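PDB 4UJ7: surface layer protein, which probably self-assembles into the crystalline coat of the bacterial cell, this calcium-binding fragment being its domains 5 and 6. Local coordinates for residues D165-I170 and G195-T200; V169-S174 and Y184-N189; V157-E162 and L199-G204; K122-A127 and E214-T219. All coordinates share one frame; numbering follows the deposited sequence. Where two conformers were deposited one is given.

In the fold
All four interactions lie in the second Ig-like domain of the fragment. Interactions 1, 2 and 3 share one calcium ion: interaction 1 gives it most of its ligands, interaction 2 shares its Val169 O and interaction 3 adds Glu162. Interactions 1, 3 and 4 all reach one mixed sheet, with strand 195-203 between 158-160 and 206-216. Interaction 2 is a hairpin of the facing sheet. The sheets meet where Leu199 CD1 lies 3.8 Å from Ile186 CD1, and the calcium loop packs on strand 206-216 where Val169 CG1 lies 3.6 Å from Val215 CG2. Interaction 4 supplies backbone ligands to the other two calcium ions. Its centre is about 23 Å from that of interaction 3.

Interaction 1: residues D165-I170 and G195-T200; sequences DTNGVI and GKETLT. With CA (calcium ion), chain D.
Glu197 and Asn167 meet at a calcium ion in the second of the two bacterial Ig-like (BIG2) domains of this fragment. Loop 165-170 gives Asp165, Asn167 and Val169 as alternate ligands, and strand 195-200 gives Glu197. The side chain of Glu197 can be followed outward. Its CB packs 3.9 Å from Val169 CG1. CG is anti to the backbone N (chi1 -176°). The chain then bends at chi2 (77°), and CD comes beside the metal. Both carboxylate oxygens bind it, Glu197 OE1 at 2.6 Å and Glu197 OE2 at 2.5 Å from the calcium. OE1 also accepts a bent hydrogen bond of 3.1 Å from Asn167 ND2. The amide and the carboxylate are nearly coplanar, 21° apart. Asn167 thus serves twice, with OD1 on the metal and ND2 on a fellow ligand. Glu197 OE2 lies 3.2 Å from Val169 O. Both are ligands, and the calcium between them would offset their repulsion. On the other branch, Val169 CG2 comes within 3.8 Å of Gly195 N. An alanine in place of Val169 would keep the carbonyl ligand but would probably leave a gap where CG1 and CG2 now pack on Glu197 CB and Gly195. Glu162 and one water complete seven ligand atoms. The loop is shaped by Asx turns at Asp165 and Asn167. Asp165 OD1, itself on the metal, is met by Asn167 N from above the carboxylate plane. Asp165 OD2 uses its syn lone pair to accept from Gly168 N at 2.8 Å.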
# COMPACT_ATOMS: atom_id res chain seq x y z
N ASP A 165 -17.56 -0.38 -21.92
CA ASP A 165 -16.14 -0.20 -22.26
C ASP A 165 -15.97 0.74 -23.44
O ASP A 165 -16.64 0.59 -24.46
CB ASP A 165 -15.44 -1.52 -22.60
CG ASP A 165 -14.01 -1.30 -23.01
OD1 ASP A 165 -13.28 -0.62 -22.27
OD2 ASP A 165 -13.61 -1.75 -24.10
N THR A 166 -15.05 1.69 -23.31
CA THR A 166 -14.80 2.65 -24.39
C THR A 166 -13.32 2.72 -24.79
O THR A 166 -12.95 3.56 -25.63
CB THR A 166 -15.30 4.08 -24.04
OG1 THR A 166 -14.51 4.63 -22.97
CG2 THR A 166 -16.81 4.11 -23.65
N ASN A 167 -12.48 1.87 -24.18
CA ASN A 167 -11.03 1.91 -24.43
C ASN A 167 -10.32 0.56 -24.55
O ASN A 167 -9.09 0.52 -24.67
CB ASN A 167 -10.33 2.79 -23.37
CG ASN A 167 -10.38 2.18 -21.99
OD1 ASN A 167 -11.17 1.29 -21.72
ND2 ASN A 167 -9.49 2.65 -21.10
N GLY A 168 -11.07 -0.55 -24.53
CA GLY A 168 -10.44 -1.87 -24.67
C GLY A 168 -9.71 -2.40 -23.42
O GLY A 168 -9.06 -3.44 -23.48
N VAL A 169 -9.82 -1.66 -22.32
CA VAL A 169 -9.25 -2.08 -21.03
C VAL A 169 -10.42 -2.37 -20.12
O VAL A 169 -11.24 -1.49 -19.85
CB VAL A 169 -8.36 -0.97 -20.41
CG1 VAL A 169 -7.70 -1.46 -19.12
CG2 VAL A 169 -7.29 -0.53 -21.40
N ILE A 170 -10.50 -3.61 -19.66
CA ILE A 170 -11.67 -4.08 -18.93
C ILE A 170 -11.21 -4.81 -17.68
O ILE A 170 -10.42 -5.79 -17.77
CB ILE A 170 -12.58 -4.98 -19.82
CG1 ILE A 170 -12.80 -4.31 -21.19
CG2 ILE A 170 -13.91 -5.20 -19.11
CD1 ILE A 170 -13.33 -5.25 -22.26
N GLY A 195 -3.49 0.05 -21.29
CA GLY A 195 -3.73 1.46 -21.00
C GLY A 195 -4.28 1.67 -19.61
O GLY A 195 -4.37 0.72 -18.82
N LYS A 196 -4.67 2.91 -19.33
CA LYS A 196 -5.26 3.30 -18.06
C LYS A 196 -6.76 3.04 -18.04
O LYS A 196 -7.47 3.24 -19.04
CB LYS A 196 -5.03 4.80 -17.82
CG LYS A 196 -3.56 5.24 -17.71
CD LYS A 196 -2.90 4.60 -16.50
CE LYS A 196 -1.44 5.01 -16.32
NZ LYS A 196 -1.31 6.31 -15.63
N GLU A 197 -7.25 2.62 -16.87
CA GLU A 197 -8.68 2.51 -16.62
C GLU A 197 -9.03 3.25 -15.34
O GLU A 197 -8.46 2.97 -14.28
CB GLU A 197 -9.10 1.03 -16.53
CG GLU A 197 -10.60 0.79 -16.37
CD GLU A 197 -11.41 0.94 -17.64
OE1 GLU A 197 -10.91 1.51 -18.64
OE2 GLU A 197 -12.57 0.47 -17.65
N THR A 198 -9.95 4.22 -15.43
CA THR A 198 -10.35 5.03 -14.28
C THR A 198 -11.35 4.29 -13.40
O THR A 198 -12.42 3.88 -13.86
CB THR A 198 -10.93 6.38 -14.76
OG1 THR A 198 -9.93 7.07 -15.51
CG2 THR A 198 -11.32 7.26 -13.57
N LEU A 199 -11.00 4.12 -12.12
CA LEU A 199 -11.95 3.60 -11.14
C LEU A 199 -12.50 4.71 -10.27
O LEU A 199 -11.76 5.56 -9.80
CB LEU A 199 -11.29 2.54 -10.25
CG LEU A 199 -10.60 1.40 -10.99
CD1 LEU A 199 -9.98 0.41 -10.00
CD2 LEU A 199 -11.57 0.68 -11.92
N THR A 200 -13.81 4.67 -10.05
CA THR A 200 -14.49 5.68 -9.23
C THR A 200 -14.84 5.10 -7.87
O THR A 200 -15.41 4.00 -7.78
CB THR A 200 -15.75 6.22 -9.95
OG1 THR A 200 -15.34 6.76 -11.22
CG2 THR A 200 -16.42 7.33 -9.14
CA CA D . -12.65 0.29 -20.15
O HOH W 1 -14.37 -1.19 -19.32

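Interaction 2: residues V169-S174 and Y184-N189. With CA (calcium ion), chain D.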
# COMPACT_ATOMS: atom_id res chain seq x y z
N VAL A 169 -9.82 -1.66 -22.32
CA VAL A 169 -9.25 -2.08 -21.03
C VAL A 169 -10.42 -2.37 -20.12
O VAL A 169 -11.24 -1.49 -19.85
CB VAL A 169 -8.36 -0.97 -20.41
CG1 VAL A 169 -7.70 -1.46 -19.12
CG2 VAL A 169 -7.29 -0.53 -21.40
N ILE A 170 -10.50 -3.61 -19.66
CA ILE A 170 -11.67 -4.08 -18.93
C ILE A 170 -11.21 -4.81 -17.68
O ILE A 170 -10.42 -5.79 -17.77
CB ILE A 170 -12.58 -4.98 -19.82
CG1 ILE A 170 -12.80 -4.31 -21.19
CG2 ILE A 170 -13.91 -5.20 -19.11
CD1 ILE A 170 -13.33 -5.25 -22.26
N VAL A 171 -11.68 -4.34 -16.52
CA VAL A 171 -11.28 -4.95 -15.24
C VAL A 171 -12.48 -5.24 -14.35
O VAL A 171 -13.54 -4.62 -14.50
CB VAL A 171 -10.28 -4.06 -14.46
CG1 VAL A 171 -9.00 -3.86 -15.25
CG2 VAL A 171 -10.88 -2.72 -14.10
N ASN A 172 -12.30 -6.21 -13.46
CA ASN A 172 -13.27 -6.48 -12.39
C ASN A 172 -12.75 -5.95 -11.08
O ASN A 172 -11.55 -5.98 -10.84
CB ASN A 172 -13.53 -7.98 -12.27
CG ASN A 172 -14.61 -8.46 -13.24
OD1 ASN A 172 -15.55 -7.73 -13.57
ND2 ASN A 172 -14.48 -9.70 -13.68
N ALA A 173 -13.66 -5.46 -10.24
CA ALA A 173 -13.32 -4.92 -8.93
C ALA A 173 -14.15 -5.65 -7.91
O ALA A 173 -15.40 -5.67 -8.01
CB ALA A 173 -13.60 -3.43 -8.88
N SER A 174 -13.50 -6.26 -6.92
CA SER A 174 -14.21 -7.10 -5.94
C SER A 174 -13.66 -6.94 -4.52
O SER A 174 -12.44 -7.00 -4.33
CB SER A 174 -14.05 -8.56 -6.34
OG SER A 174 -12.68 -8.88 -6.48
N TYR A 184 -9.79 -4.14 -1.78
CA TYR A 184 -10.50 -4.17 -3.05
C TYR A 184 -9.52 -4.69 -4.11
O TYR A 184 -8.46 -4.10 -4.33
CB TYR A 184 -10.98 -2.76 -3.42
CG TYR A 184 -12.47 -2.64 -3.67
CD1 TYR A 184 -13.06 -3.26 -4.77
CD2 TYR A 184 -13.29 -1.89 -2.81
CE1 TYR A 184 -14.42 -3.16 -5.02
CE2 TYR A 184 -14.65 -1.77 -3.05
CZ TYR A 184 -15.22 -2.40 -4.16
OH TYR A 184 -16.58 -2.30 -4.42
N VAL A 185 -9.87 -5.81 -4.74
CA VAL A 185 -8.96 -6.51 -5.64
C VAL A 185 -9.44 -6.30 -7.06
O VAL A 185 -10.59 -6.61 -7.40
CB VAL A 185 -8.87 -8.01 -5.28
CG1 VAL A 185 -7.94 -8.74 -6.24
CG2 VAL A 185 -8.40 -8.18 -3.84
N ILE A 186 -8.53 -5.78 -7.88
CA ILE A 186 -8.83 -5.47 -9.28
C ILE A 186 -8.12 -6.50 -10.17
O ILE A 186 -6.91 -6.73 -10.02
CB ILE A 186 -8.32 -4.04 -9.65
CG1 ILE A 186 -8.63 -3.00 -8.55
CG2 ILE A 186 -8.90 -3.62 -11.00
CD1 ILE A 186 -10.10 -2.91 -8.19
N THR A 187 -8.85 -7.12 -11.09
CA THR A 187 -8.25 -8.12 -12.00
C THR A 187 -8.70 -7.86 -13.43
O THR A 187 -9.70 -7.18 -13.67
CB THR A 187 -8.67 -9.54 -11.60
OG1 THR A 187 -10.10 -9.60 -11.51
CG2 THR A 187 -8.04 -9.97 -10.25
N ASP A 188 -7.94 -8.40 -14.39
CA ASP A 188 -8.29 -8.31 -15.82
C ASP A 188 -9.59 -9.07 -16.06
O ASP A 188 -9.83 -10.12 -15.48
CB ASP A 188 -7.17 -8.92 -16.65
CG ASP A 188 -7.34 -8.71 -18.15
OD1 ASP A 188 -8.08 -7.80 -18.56
OD2 ASP A 188 -6.64 -9.43 -18.91
N ASN A 189 -10.43 -8.50 -16.93
CA ASN A 189 -11.64 -9.17 -17.41
C ASN A 189 -11.75 -9.03 -18.92
O ASN A 189 -12.65 -8.38 -19.44
CB ASN A 189 -12.88 -8.54 -16.74
CG ASN A 189 -14.17 -9.28 -17.08
OD1 ASN A 189 -14.16 -10.49 -17.34
ND2 ASN A 189 -15.28 -8.56 -17.07
CA CA D . -12.65 0.29 -20.15
O HOH W 2 -15.67 -5.82 -16.02
O HOH W 3 -11.73 -10.44 -13.41
O HOH W 4 -17.63 -4.15 -6.03
O HOH W 5 -11.21 -8.89 -8.96
O HOH W 1 -14.37 -1.19 -19.32
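The beta hairpin of strands 171-178 and 181-188 is zipped here by two antiparallel hydrogen-bonded pairs, Asn172 with Thr187 and Ser174 with Val185. Asn172 N reaches Thr187 O at 2.8 Å, and Thr187 N returns a bond to Asn172 O. Ser174 and Val185 repeat the exchange. A further bond extends the pairing past the strand ends, from Asn189 N to Ile170 O at 2.8 Å. Between the pairs, Ile186 CA gives a CA-H...O contact to Asn172 O at 3.2 Å.

The two faces differ. On one, Ala173 CB touches Ile186 CD1 at 3.6 Å. Ile186 CG1 lies beside the backbone N (chi1 -43°) and CG2 anti to it, and CG2 meets Val171 CB at 3.8 Å. The Tyr184 ring turns an edge to the Ala173-Ser174 peptide, with Ala173 C near its plane. Its hydroxyl bonds to Ile159 N of the facing sheet. Leu138 and Ile123 also pack on this side.

The other face is mostly polar and hydrated, with Val185 among Asn172, Ser174 and Thr187. The amides of Asn172 and Asn189 have planes 27° apart, with Asn172 ND2 3.4 Å from Asn189 CG. One water accepts from Asn189 ND2 and donates to Asn172 OD1. A second accepts from Asn172 ND2 and bonds Thr187 OG1. A third donates to Val185 O and bonds Thr187 OG1, and Ser174 OG in one of two conformers. Just before the strand, Val169 O binds calcium at 2.3 Å. Apolar side chains inside and mostly polar ones outside are typical of a hairpin at the edge of an Ig-like beta sandwich.

Interaction 3: residues V157-E162 and L199-G204; sequences VTITSE and LTVKLG. With CA (calcium ion), chain D.
Thr158 pairs with Lys202, and Thr160 with Thr200, at the edge of the four-stranded mixed sheet of the second Ig-like domain. The strands are antiparallel, with an angle of 160° between their directions. The backbone carries the polar part. Thr158 N bonds to Lys202 O at 2.8 Å, and Lys202 N bonds back to Thr158 O. Thr160 and Thr200 exchange the same two bonds, the shorter from Thr200 N to Thr160 O at 2.8 Å. CA-H...O contacts fill in between, such as Ile159 CA to Thr200 O at 3.3 Å.

Apolar contacts lie on the face turned to the other sheet. Ile159 and Val201 sit side by side and point the same way, with Ile159 CG1 4.0 Å from Val201 CG2. Ile159 CG2 is anti to the backbone N, with CG1 beside that N (chi1 -60°), and CG2 reaches Leu199 CB at 3.8 Å. An alanine in place of Ile159 would probably leave a gap beside Val201 CG2 and Leu199 CB, and take away part of the packing on Leu138 of the facing sheet. Val157 CB packs on Val201 CG1 at one end. Leu199 CD2 packs on Ser161 CB at the other.

Water bonds lie on the face of the threonines and Lys202. One water bonds Thr160 OG1 and donates to Thr200 O. Another bonds Thr158 OG1 and accepts from Gly204 N.

The metal contact lies beyond the paired residues. The extended side chain of Glu162 places OE2 2.3 Å from the calcium ion, while its OE1 is hydrogen-bonded to Thr166 OG1.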
# COMPACT_ATOMS: atom_id res chain seq x y z
N VAL A 157 -17.02 1.41 1.00
CA VAL A 157 -17.05 2.10 -0.28
C VAL A 157 -17.47 1.13 -1.38
O VAL A 157 -17.48 -0.09 -1.19
CB VAL A 157 -15.68 2.75 -0.65
CG1 VAL A 157 -15.21 3.72 0.43
CG2 VAL A 157 -14.60 1.70 -0.91
N THR A 158 -17.85 1.69 -2.53
CA THR A 158 -18.05 0.91 -3.74
C THR A 158 -17.08 1.46 -4.80
O THR A 158 -16.93 2.67 -4.93
CB THR A 158 -19.52 0.99 -4.20
OG1 THR A 158 -20.36 0.60 -3.12
CG2 THR A 158 -19.78 0.08 -5.39
N ILE A 159 -16.39 0.56 -5.50
CA ILE A 159 -15.43 0.94 -6.55
C ILE A 159 -15.87 0.33 -7.88
O ILE A 159 -16.09 -0.88 -7.98
CB ILE A 159 -13.98 0.52 -6.19
CG1 ILE A 159 -13.57 1.20 -4.87
CG2 ILE A 159 -13.00 0.92 -7.29
CD1 ILE A 159 -12.15 0.92 -4.43
N THR A 160 -16.01 1.19 -8.89
CA THR A 160 -16.51 0.77 -10.20
C THR A 160 -15.68 1.36 -11.33
O THR A 160 -15.02 2.40 -11.17
CB THR A 160 -17.97 1.24 -10.42
OG1 THR A 160 -18.05 2.66 -10.27
CG2 THR A 160 -18.92 0.56 -9.42
N SER A 161 -15.71 0.69 -12.48
CA SER A 161 -15.18 1.24 -13.72
C SER A 161 -16.36 1.63 -14.61
O SER A 161 -17.51 1.35 -14.28
CB SER A 161 -14.33 0.19 -14.43
OG SER A 161 -15.11 -0.96 -14.73
N GLU A 162 -16.05 2.22 -15.77
CA GLU A 162 -17.10 2.60 -16.71
C GLU A 162 -18.06 1.44 -17.02
O GLU A 162 -17.64 0.29 -17.17
CB GLU A 162 -16.50 3.16 -18.01
CG GLU A 162 -15.55 2.20 -18.72
CD GLU A 162 -14.92 2.74 -19.98
OE1 GLU A 162 -15.25 3.89 -20.38
OE2 GLU A 162 -14.09 2.02 -20.57
N LEU A 199 -11.00 4.12 -12.12
CA LEU A 199 -11.95 3.60 -11.14
C LEU A 199 -12.50 4.71 -10.27
O LEU A 199 -11.76 5.56 -9.80
CB LEU A 199 -11.29 2.54 -10.25
CG LEU A 199 -10.60 1.40 -10.99
CD1 LEU A 199 -9.98 0.41 -10.00
CD2 LEU A 199 -11.57 0.68 -11.92
N THR A 200 -13.81 4.67 -10.05
CA THR A 200 -14.49 5.68 -9.23
C THR A 200 -14.84 5.10 -7.87
O THR A 200 -15.41 4.00 -7.78
CB THR A 200 -15.75 6.22 -9.95
OG1 THR A 200 -15.34 6.76 -11.22
CG2 THR A 200 -16.42 7.33 -9.14
N VAL A 201 -14.49 5.84 -6.81
CA VAL A 201 -14.72 5.38 -5.45
C VAL A 201 -15.87 6.18 -4.84
O VAL A 201 -15.80 7.41 -4.76
CB VAL A 201 -13.45 5.61 -4.60
CG1 VAL A 201 -13.65 5.09 -3.19
CG2 VAL A 201 -12.23 4.96 -5.24
N LYS A 202 -16.91 5.48 -4.40
CA LYS A 202 -18.11 6.12 -3.84
C LYS A 202 -18.40 5.63 -2.44
O LYS A 202 -18.18 4.46 -2.12
CB LYS A 202 -19.32 5.84 -4.74
CG LYS A 202 -19.29 6.59 -6.07
CD LYS A 202 -20.67 6.55 -6.71
CE LYS A 202 -20.59 6.83 -8.20
NZ LYS A 202 -21.86 6.39 -8.85
N LEU A 203 -18.89 6.53 -1.59
CA LEU A 203 -19.42 6.16 -0.28
C LEU A 203 -20.92 6.38 -0.38
O LEU A 203 -21.38 7.51 -0.34
CB LEU A 203 -18.77 6.99 0.83
CG LEU A 203 -19.11 6.68 2.29
CD1 LEU A 203 -18.84 5.22 2.64
CD2 LEU A 203 -18.32 7.61 3.21
N GLY A 204 -21.65 5.29 -0.56
CA GLY A 204 -23.05 5.36 -0.99
C GLY A 204 -23.17 6.10 -2.32
O GLY A 204 -22.63 5.67 -3.33
CA CA D . -12.65 0.29 -20.15
O HOH W 6 -20.90 2.53 -0.74
O HOH W 7 -18.41 3.48 -7.52
O HOH W 1 -14.37 -1.19 -19.32

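Interaction 4: residues K122-A127 and E214-T219. With CA (calcium ion), chain B; CA (calcium ion), chain C.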
# COMPACT_ATOMS: atom_id res chain seq x y z
N LYS A 122 -0.47 -1.98 -11.39
CA LYS A 122 -0.47 -2.57 -12.72
C LYS A 122 -1.00 -4.00 -12.72
O LYS A 122 -0.81 -4.74 -11.75
CB LYS A 122 0.96 -2.57 -13.28
CG LYS A 122 1.62 -1.21 -13.26
CD LYS A 122 3.06 -1.28 -13.73
CE LYS A 122 3.73 0.07 -13.55
NZ LYS A 122 2.79 1.18 -13.88
N ILE A 123 -1.65 -4.36 -13.83
CA ILE A 123 -2.08 -5.74 -14.12
C ILE A 123 -1.43 -6.11 -15.45
O ILE A 123 -1.62 -5.42 -16.46
CB ILE A 123 -3.62 -5.83 -14.26
CG1 ILE A 123 -4.30 -5.53 -12.91
CG2 ILE A 123 -4.03 -7.18 -14.83
CD1 ILE A 123 -5.79 -5.19 -13.02
N ASP A 124 -0.66 -7.20 -15.46
CA ASP A 124 0.10 -7.60 -16.64
C ASP A 124 -0.66 -8.71 -17.37
O ASP A 124 -0.70 -9.86 -16.88
CB ASP A 124 1.49 -8.06 -16.21
CG ASP A 124 2.45 -8.25 -17.38
OD1 ASP A 124 2.02 -8.35 -18.54
OD2 ASP A 124 3.67 -8.32 -17.10
N LYS A 125 -1.29 -8.37 -18.49
CA LYS A 125 -2.10 -9.35 -19.23
C LYS A 125 -1.29 -10.34 -20.06
O LYS A 125 -1.87 -11.15 -20.79
CB LYS A 125 -3.21 -8.68 -20.05
CG LYS A 125 -2.75 -7.82 -21.21
CD LYS A 125 -3.94 -7.33 -22.02
CE LYS A 125 -3.51 -6.61 -23.29
NZ LYS A 125 -2.93 -7.56 -24.30
N SER A 126 0.04 -10.28 -19.96
CA SER A 126 0.91 -11.34 -20.48
C SER A 126 0.53 -12.66 -19.83
O SER A 126 0.08 -12.68 -18.67
CB SER A 126 2.38 -11.04 -20.17
OG SER A 126 3.22 -12.15 -20.50
N ALA A 127 0.73 -13.75 -20.56
CA ALA A 127 0.46 -15.08 -20.04
C ALA A 127 1.60 -15.64 -19.17
O ALA A 127 1.40 -16.60 -18.43
CB ALA A 127 0.13 -16.03 -21.20
N GLU A 214 -3.60 0.45 -14.34
CA GLU A 214 -2.99 0.29 -15.66
C GLU A 214 -2.87 -1.17 -16.04
O GLU A 214 -2.33 -1.98 -15.27
CB GLU A 214 -1.60 0.94 -15.69
CG GLU A 214 -0.99 1.03 -17.09
CD GLU A 214 0.43 1.59 -17.11
OE1 GLU A 214 0.94 2.00 -16.05
OE2 GLU A 214 1.04 1.61 -18.21
N VAL A 215 -3.37 -1.51 -17.23
CA VAL A 215 -3.11 -2.82 -17.80
C VAL A 215 -1.88 -2.69 -18.70
O VAL A 215 -1.82 -1.79 -19.55
CB VAL A 215 -4.34 -3.39 -18.55
CG1 VAL A 215 -3.97 -4.62 -19.36
CG2 VAL A 215 -5.41 -3.76 -17.54
N ILE A 216 -0.90 -3.55 -18.46
CA ILE A 216 0.32 -3.63 -19.27
C ILE A 216 0.39 -5.03 -19.90
O ILE A 216 -0.39 -5.92 -19.57
CB ILE A 216 1.60 -3.32 -18.43
CG1 ILE A 216 1.84 -4.41 -17.36
CG2 ILE A 216 1.53 -1.92 -17.83
CD1 ILE A 216 3.18 -4.33 -16.63
N ASP A 217 1.33 -5.23 -20.82
CA ASP A 217 1.57 -6.56 -21.37
C ASP A 217 3.05 -6.69 -21.68
O ASP A 217 3.53 -6.12 -22.65
CB ASP A 217 0.73 -6.78 -22.64
CG ASP A 217 0.74 -8.24 -23.11
OD1 ASP A 217 1.75 -8.95 -22.88
OD2 ASP A 217 -0.26 -8.67 -23.72
N THR A 218 3.76 -7.46 -20.86
CA THR A 218 5.22 -7.55 -20.99
C THR A 218 5.68 -8.73 -21.83
O THR A 218 6.87 -9.04 -21.84
CB THR A 218 5.93 -7.59 -19.62
OG1 THR A 218 5.50 -8.76 -18.89
CG2 THR A 218 5.64 -6.31 -18.81
N THR A 219 4.75 -9.39 -22.54
CA THR A 219 5.10 -10.53 -23.40
C THR A 219 6.23 -10.15 -24.36
O THR A 219 6.28 -9.03 -24.91
CB THR A 219 3.89 -11.05 -24.21
OG1 THR A 219 2.80 -11.35 -23.33
CG2 THR A 219 4.26 -12.32 -24.99
OXT THR A 219 7.12 -10.96 -24.59
CA CA B . -0.20 -12.12 -16.37
CA CA C . 0.05 -5.56 -9.65
O HOH W 8 5.81 -11.48 -19.73
O HOH W 9 -2.37 -13.00 -16.94
O HOH W 10 0.08 -14.42 -15.71
O HOH W 11 -0.42 -7.90 -8.68
O HOH W 12 1.98 -5.90 -8.16
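Asp124 holds CG anti to its backbone N (chi1 -169°), and its carboxylate meets Thr218. Lys125 has CG between the backbone N and the carbonyl carbon (chi1 66°), and a bend at chi4 (71°) brings NZ to Asp217. Asp124 OD2 accepts from Thr218 OG1 at 2.6 Å through its syn lone pair. Asp124 OD1 accepts from Thr218 N at 3.0 Å. Ser126 N reaches the same OD1 from the opposite face of the carboxylate plane and closes an Asx turn. These donors would offset the like charge of Asp217, whose OD1 lies 4.4 Å from Asp124 OD1.

Lys125 crosses Asp217 at about a right angle. Its NZ makes a salt bridge of 2.9 Å to Asp217 OD2, on the anti lone pair. Along the way Lys125 CD packs on Val215 CG1 at 3.8 Å. Asp217 OD1 forms its own Asx turn with Thr219.

Strands 122-124 and 214-216 run parallel. This is consistent with the Ig-like fold, where a short A' strand pairs with the final G strand. Ile123 N bonds to Glu214 O, Ile216 N to Ile123 O at 2.8 Å, and Lys125 N to Ile216 O. Ile123 and Val215 face the interior, and Ile123 packs on Ile186. On the other face, Lys122 NZ, in one of its two conformers, makes a salt bridge to Glu214 OE1. Backbone oxygens of the first strand and its loop bind two calcium ions. Lys122 O serves one, with Asp119, Asp120, Asn133 and Asp135; Asp124 O and Ser126 O serve the other, with Glu129 and Asn134.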